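Histidinol dehydrogenase (Elizabethkingia anophelis NUHP1, PDB 6AN0) probably catalyses the two successive NAD-dependent oxidations that turn L-histidinol, by way of L-histidinaldehyde, into L-histidine, the last step of histidine biosynthesis, using one zinc ion per subunit. Local coordinates at residues E418-F421 and A422-H425; E112-E115 and G116-C119. All coordinates share one frame; numbering follows the deposited sequence.

Interaction 1: E418-F421 and A422-H425; sequences EELF and AHKH. With ZN (zinc ion), chain B.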
loop_
_atom_site.group_PDB
_atom_site.type_symbol
_atom_site.label_atom_id
_atom_site.label_comp_id
_atom_site.label_asym_id
_atom_site.label_seq_id
_atom_site.Cartn_x
_atom_site.Cartn_y
_atom_site.Cartn_z
ATOM N N GLU A 418 14.681 26.820 -2.800
ATOM C CA GLU A 418 13.502 26.392 -3.545
ATOM C C GLU A 418 12.633 27.563 -3.994
ATOM O O GLU A 418 11.561 27.334 -4.568
ATOM C CB GLU A 418 12.671 25.406 -2.707
ATOM C CG GLU A 418 13.408 24.085 -2.388
ATOM C CD GLU A 418 12.491 22.961 -1.898
ATOM O OE1 GLU A 418 11.356 23.251 -1.461
ATOM O OE2 GLU A 418 12.906 21.777 -1.956
ATOM N N GLU A 419 13.075 28.800 -3.748
ATOM C CA GLU A 419 12.349 30.020 -4.115
ATOM C C GLU A 419 10.918 30.007 -3.577
ATOM O O GLU A 419 9.961 30.317 -4.287
ATOM C CB GLU A 419 12.367 30.233 -5.630
ATOM C CG GLU A 419 13.710 30.730 -6.152
ATOM C CD GLU A 419 13.833 30.667 -7.669
ATOM O OE1 GLU A 419 14.952 30.885 -8.178
ATOM O OE2 GLU A 419 12.821 30.398 -8.351
ATOM N N LEU A 420 10.777 29.653 -2.298
ATOM C CA LEU A 420 9.476 29.588 -1.622
ATOM C C LEU A 420 9.496 30.562 -0.443
ATOM O O LEU A 420 9.726 30.176 0.704
ATOM C CB LEU A 420 9.162 28.175 -1.183
ATOM C CG LEU A 420 8.916 27.188 -2.332
ATOM C CD1 LEU A 420 8.625 25.778 -1.812
ATOM C CD2 LEU A 420 7.778 27.673 -3.216
ATOM N N PHE A 421 9.230 31.834 -0.740
ATOM C CA PHE A 421 9.398 32.888 0.257
ATOM C C PHE A 421 8.421 32.749 1.422
ATOM O O PHE A 421 8.774 33.053 2.568
ATOM C CB PHE A 421 9.241 34.263 -0.390
ATOM C CG PHE A 421 9.246 35.388 0.601
ATOM C CD1 PHE A 421 10.440 35.859 1.125
ATOM C CD2 PHE A 421 8.057 35.951 1.039
ATOM C CE1 PHE A 421 10.449 36.882 2.051
ATOM C CE2 PHE A 421 8.059 36.978 1.962
ATOM C CZ PHE A 421 9.256 37.443 2.469
ATOM N N ALA A 422 7.176 32.336 1.156
ATOM C CA ALA A 422 6.234 32.166 2.260
ATOM C C ALA A 422 6.668 31.045 3.190
ATOM O O ALA A 422 6.436 31.126 4.405
ATOM C CB ALA A 422 4.821 31.902 1.741
ATOM N N HIS A 423 7.289 29.992 2.642
ATOM C CA HIS A 423 7.851 28.941 3.486
ATOM C C HIS A 423 8.922 29.503 4.408
ATOM O O HIS A 423 8.966 29.179 5.600
ATOM C CB HIS A 423 8.433 27.819 2.622
ATOM C CG HIS A 423 7.413 26.857 2.097
ATOM N ND1 HIS A 423 6.489 27.203 1.133
ATOM C CD2 HIS A 423 7.181 25.555 2.395
ATOM C CE1 HIS A 423 5.734 26.153 0.856
ATOM N NE2 HIS A 423 6.132 25.142 1.610
ATOM N N LYS A 424 9.815 30.329 3.859
ATOM C CA LYS A 424 10.833 30.984 4.676
ATOM C C LYS A 424 10.201 31.909 5.711
ATOM O O LYS A 424 10.629 31.943 6.870
ATOM C CB LYS A 424 11.788 31.778 3.784
ATOM C CG LYS A 424 12.688 32.730 4.553
ATOM C CD LYS A 424 13.547 33.575 3.617
ATOM C CE LYS A 424 14.260 34.682 4.379
ATOM N NZ LYS A 424 15.238 35.403 3.509
ATOM N N HIS A 425 9.179 32.668 5.310
ATOM C CA HIS A 425 8.599 33.656 6.216
ATOM C C HIS A 425 7.878 33.000 7.391
ATOM O O HIS A 425 7.842 33.574 8.483
ATOM C CB HIS A 425 7.644 34.577 5.450
ATOM C CG HIS A 425 7.221 35.788 6.226
ATOM N ND1 HIS A 425 8.098 36.794 6.575
ATOM C CD2 HIS A 425 6.017 36.148 6.732
ATOM C CE1 HIS A 425 7.452 37.727 7.252
ATOM N NE2 HIS A 425 6.187 37.359 7.361
HETATM ZN ZN ZN B . 5.448 23.050 1.434
HETATM O O HOH W 1 4.460 21.059 1.584
HETATM O O HOH W 2 3.653 23.626 2.212
#

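Interaction 2: E112-E115 and G116-C119; sequences ETTE and GVNC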
loop_
_atom_site.group_PDB
_atom_site.type_symbol
_atom_site.label_atom_id
_atom_site.label_comp_id
_atom_site.label_asym_id
_atom_site.label_seq_id
_atom_site.Cartn_x
_atom_site.Cartn_y
_atom_site.Cartn_z
ATOM N N GLU A 112 13.377 12.299 19.502
ATOM C CA GLU A 112 13.875 13.671 19.504
ATOM C C GLU A 112 14.934 13.741 18.416
ATOM O O GLU A 112 16.082 13.344 18.625
ATOM C CB GLU A 112 14.435 14.076 20.868
ATOM C CG GLU A 112 14.812 15.568 20.946
ATOM C CD GLU A 112 15.395 15.976 22.291
ATOM O OE1 GLU A 112 14.899 16.953 22.899
ATOM O OE2 GLU A 112 16.351 15.317 22.729
ATOM N N THR A 113 14.558 14.253 17.243
ATOM C CA THR A 113 15.501 14.232 16.126
ATOM C C THR A 113 16.636 15.211 16.347
ATOM O O THR A 113 17.781 14.941 15.965
ATOM C CB THR A 113 14.773 14.527 14.810
ATOM O OG1 THR A 113 14.044 15.755 14.926
ATOM C CG2 THR A 113 13.793 13.411 14.501
ATOM N N THR A 114 16.335 16.343 16.962
ATOM C CA THR A 114 17.312 17.346 17.334
ATOM C C THR A 114 16.684 18.122 18.486
ATOM O O THR A 114 15.490 17.980 18.761
ATOM C CB THR A 114 17.681 18.224 16.131
ATOM O OG1 THR A 114 18.763 19.099 16.473
ATOM C CG2 THR A 114 16.492 19.040 15.677
ATOM N N GLU A 115 17.492 18.919 19.179
ATOM C CA GLU A 115 16.995 19.560 20.397
ATOM C C GLU A 115 15.717 20.345 20.124
ATOM O O GLU A 115 15.680 21.188 19.226
ATOM C CB GLU A 115 18.054 20.484 20.999
ATOM C CG GLU A 115 17.479 21.369 22.105
ATOM C CD GLU A 115 18.522 22.278 22.744
ATOM O OE1 GLU A 115 19.665 22.327 22.245
ATOM O OE2 GLU A 115 18.192 22.942 23.749
ATOM N N GLY A 116 14.664 20.043 20.889
ATOM C CA GLY A 116 13.395 20.752 20.775
ATOM C C GLY A 116 12.496 20.318 19.634
ATOM O O GLY A 116 11.525 21.022 19.322
ATOM N N VAL A 117 12.778 19.187 18.998
ATOM C CA VAL A 117 11.986 18.702 17.882
ATOM C C VAL A 117 11.637 17.256 18.186
ATOM O O VAL A 117 12.510 16.382 18.128
ATOM C CB VAL A 117 12.733 18.811 16.546
ATOM C CG1 VAL A 117 11.859 18.283 15.416
ATOM C CG2 VAL A 117 13.188 20.259 16.295
ATOM N N ASN A 118 10.370 16.997 18.498
ATOM C CA ASN A 118 9.896 15.656 18.810
ATOM C C ASN A 118 8.941 15.191 17.715
ATOM O O ASN A 118 7.985 15.900 17.381
ATOM C CB ASN A 118 9.197 15.626 20.173
ATOM C CG ASN A 118 10.171 15.699 21.337
ATOM O OD1 ASN A 118 11.250 15.100 21.306
ATOM N ND2 ASN A 118 9.797 16.438 22.370
ATOM N N CYS A 119 9.195 13.994 17.174
ATOM C CA CYS A 119 8.412 13.408 16.089
ATOM C C CYS A 119 7.991 11.990 16.456
ATOM O O CYS A 119 8.737 11.259 17.101
ATOM C CB CYS A 119 9.202 13.347 14.764
ATOM S SG CYS A 119 9.917 14.911 14.198
#

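Interaction 1: E418-F421 and A422-H425
The first turn of helix 421-435 presents a zinc ligand, His423, whose ring packs against Leu420 just ahead of it. Leu420 occupies the N-cap position. Leu420 O accepts Lys424 N at 3.2 Å, and one residue on, Phe421 O takes His425 N at 2.8 Å. Just upstream, Glu419 ends the preceding helix in a Schellman motif. The side chains of Leu420 and His423 run side by side in the same direction. With CG of His423 anti to its carbonyl carbon (chi1 -80°), the imidazole lies alongside the leucine, whose CD1 sits over one ring face, 4.0 Å from the centroid, in a CH-pi contact. Leu420 CB adds a second touch at 3.7 Å from His423 ND1. The ring is also gripped by both nitrogens: NE2 binds the zinc ion at 2.2 Å, while ND1 is hydrogen-bonded to Glu265 of the second subunit, a second-shell carboxylate that would be expected to strengthen the imidazole as a donor. Two waters and, from the second subunit, His266 and Asp364 complete the metal's shell, so the site is shared between chains. Farther along the turn, the rings of Phe421 and His425 are nearly parallel, planes 20° apart, but slid so far that they barely overlap, with centroids 5.8 Å apart. Glu418, predicted to bind substrate, is held by Ser142 and Tyr365 of the second subunit. The turn packs back on helix 401-417, where His423 and Lys424 touch Ala415 and Lys424 forms a salt bridge with Glu416; Phe421 and His425 instead meet Leu296 and Gln292 of the second subunit.

Interaction 2: E112-E115 and G116-C119
A type II beta turn runs from Thr114 to Val117, with Glu115 and Gly116 at its corners, and joins strands 111-114 and 117-132 into a tight beta hairpin; the short strand segments 112-114 and 117-119 run at 140°, roughly antiparallel. Val117 N donates to Thr114 O at 3.0 Å, closing the turn. Gly116 takes the third position of the turn with positive phi, the conformation a type II turn requires there. Below the turn, Glu112 and Asn118 form an antiparallel non-hydrogen-bonded pair, accompanied by a weak bond from Thr113 N to Val117 O and by a CA-H...O contact from Glu112 CA to the same oxygen at 3.3 Å. On the Glu112 face, Asn118 OD1 approaches the aliphatic part of the glutamate, 3.4 Å from its CB, with amide and carboxylate planes only 16° apart. On the face of Thr114 and Val117 the touch is between methyls: Thr114 CG2 meets Val117 CG2 at 3.6 Å. The threonine methyl lies between the backbone N and the carbonyl carbon because OG1 is anti to N (chi1 -173°), an orientation in which the hydroxyl bonds to Asn406. Val117 CG1 passes 3.4 Å from Thr113 OG1, whose polar partner is Ser367 O of the second subunit. Farther down, Thr113 CG2 reaches Cys119 SG at 4.2 Å. Both threonines thus divide their branches, methyls to packing and hydroxyls to partners beyond the hairpin, while Thr114 and Val117 together rest on Ile407. Between the two segments there are two backbone bonds, one of them weak; this suggests that the tip also relies on helix 401-417, on backbone bonds to Lys398 and Thr400, and on the second subunit.

From the N terminus, the chain first closes interaction 2, a hairpin turn between strands 111-114 and 117-132, and reaches interaction 1 only some 300 residues later, at the bend between helices 401-417 and 421-435. The two are in series, neither nesting nor crossing, and their nearest atoms are about 15 Å apart. Helix 401-417 connects them: it receives the hairpin through Asn406 and Ile407 in its first half, and the zinc-bearing turn through Ala415 and Glu416 near its end. In this outlying part of the chain both local contacts contribute to the subunit interface, and interaction 1 also supplies a ligand to a zinc site shared between chains.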